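Side-chain contact in Alpha/beta hydrolase fold protein (Nakamurella multipartita, PDB 4Y7D), which probably acts as a hydrolase of the alpha/beta hydrolase fold: residues G49-R54 / T203-V208. Numbering follows the deposited sequence.
Sequences GLAMAR and TLELAV
Glu205 reaches across from helix 197-209 to Arg54 and Ala51 of helix 46-58, joining two elements of the alpha/beta hydrolase fold: the first helix after strand 35-39, and a helix from the long, mostly helical insertion between strands 124-130 and 242-247. The two short segments run nearly antiparallel, at 155°, with their axes 9.6 Å apart, and Ala51 lies level with Glu205. Ala51 points its methyl at the partner helix: Ala51 CB sits 3.4 Å from Glu205 OE1 and 3.5 Å from Leu206 CD2. Leu206 comes in from the flank, and its side chain also touches Trp106 of strand 101-106, so the apolar half of the contact continues toward the central sheet.

The polar half is an end-on salt bridge. Arg54 is extended from CG to NE and crosses the Glu205 side chain at about a right angle, presenting NH1 and NH2 to the carboxylate. The grip is twisted, with the guanidinium and carboxylate planes 52° apart. Arg54 NH2 gives a 3.2 Å bond to the syn lone pair of Glu205 OE2, plus a weak one to OE1. The shortest of the three, Arg54 NH1 to Glu205 OE1 at 2.8 Å, lies almost in the guanidinium plane.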
# COMPACT_ATOMS: atom_id res chain seq x y z
N GLY A 49 1.36 -5.85 -3.46
CA GLY A 49 2.46 -5.80 -2.50
C GLY A 49 3.82 -6.09 -3.12
O GLY A 49 4.79 -5.43 -2.80
N LEU A 50 3.90 -7.07 -4.00
CA LEU A 50 5.18 -7.35 -4.62
C LEU A 50 5.64 -6.21 -5.51
O LEU A 50 6.86 -5.95 -5.62
CB LEU A 50 5.08 -8.65 -5.46
CG LEU A 50 5.11 -9.95 -4.68
CD1 LEU A 50 4.66 -11.15 -5.51
CD2 LEU A 50 6.52 -10.21 -4.15
N ALA A 51 4.71 -5.55 -6.17
CA ALA A 51 5.04 -4.40 -7.00
C ALA A 51 5.56 -3.26 -6.13
O ALA A 51 6.59 -2.64 -6.43
CB ALA A 51 3.81 -3.94 -7.79
N MSE A 52 4.90 -3.03 -4.99
CA MSE A 52 5.38 -2.07 -3.98
C MSE A 52 6.81 -2.41 -3.49
O MSE A 52 7.60 -1.51 -3.23
CB MSE A 52 4.47 -2.03 -2.78
CG MSE A 52 3.07 -1.45 -3.05
SE MSE A 52 1.88 -1.83 -1.50
CE MSE A 52 2.89 -0.97 -0.09
N ALA A 53 7.09 -3.71 -3.33
CA ALA A 53 8.31 -4.21 -2.70
C ALA A 53 9.49 -4.26 -3.64
O ALA A 53 10.63 -4.45 -3.16
CB ALA A 53 8.11 -5.59 -2.14
N ARG A 54 9.29 -4.16 -4.96
CA ARG A 54 10.47 -4.38 -5.83
C ARG A 54 11.65 -3.49 -5.51
O ARG A 54 12.82 -3.95 -5.57
CB ARG A 54 10.16 -4.22 -7.33
CG ARG A 54 9.38 -5.37 -7.94
CD ARG A 54 9.35 -5.21 -9.47
NE ARG A 54 8.58 -6.32 -9.99
CZ ARG A 54 7.27 -6.29 -10.26
NH1 ARG A 54 6.56 -5.17 -10.19
NH2 ARG A 54 6.69 -7.41 -10.71
N THR A 203 2.88 0.64 -12.60
CA THR A 203 1.58 1.24 -12.83
C THR A 203 0.55 0.23 -13.36
O THR A 203 -0.61 0.24 -12.94
CB THR A 203 1.69 2.47 -13.77
OG1 THR A 203 2.65 3.39 -13.26
CG2 THR A 203 0.33 3.18 -13.90
N LEU A 204 0.97 -0.60 -14.30
CA LEU A 204 0.10 -1.61 -14.88
C LEU A 204 -0.33 -2.63 -13.84
O LEU A 204 -1.55 -2.99 -13.75
CB LEU A 204 0.80 -2.28 -16.07
CG LEU A 204 1.15 -1.39 -17.25
CD1 LEU A 204 2.02 -2.14 -18.24
CD2 LEU A 204 -0.09 -0.85 -17.94
N GLU A 205 0.61 -3.06 -13.01
CA GLU A 205 0.28 -4.04 -11.97
C GLU A 205 -0.73 -3.48 -10.97
O GLU A 205 -1.68 -4.17 -10.60
CB GLU A 205 1.54 -4.56 -11.32
CG GLU A 205 2.26 -5.47 -12.29
CD GLU A 205 3.56 -6.07 -11.79
OE1 GLU A 205 3.92 -5.79 -10.65
OE2 GLU A 205 4.24 -6.78 -12.59
N LEU A 206 -0.52 -2.23 -10.54
CA LEU A 206 -1.42 -1.62 -9.57
C LEU A 206 -2.77 -1.31 -10.18
O LEU A 206 -3.82 -1.47 -9.48
CB LEU A 206 -0.78 -0.37 -8.93
CG LEU A 206 0.01 -0.68 -7.65
CD1 LEU A 206 -0.98 -1.18 -6.60
CD2 LEU A 206 1.12 -1.70 -7.83
N ALA A 207 -2.78 -0.92 -11.46
CA ALA A 207 -4.08 -0.68 -12.16
C ALA A 207 -4.99 -1.92 -12.16
O ALA A 207 -6.21 -1.85 -11.88
CB ALA A 207 -3.84 -0.17 -13.57
N VAL A 208 -4.42 -3.06 -12.48
CA VAL A 208 -5.17 -4.32 -12.46
C VAL A 208 -5.63 -4.68 -11.03
O VAL A 208 -6.76 -5.15 -10.85
CB VAL A 208 -4.33 -5.45 -13.09
CG1 VAL A 208 -5.00 -6.80 -12.89
CG2 VAL A 208 -4.14 -5.18 -14.58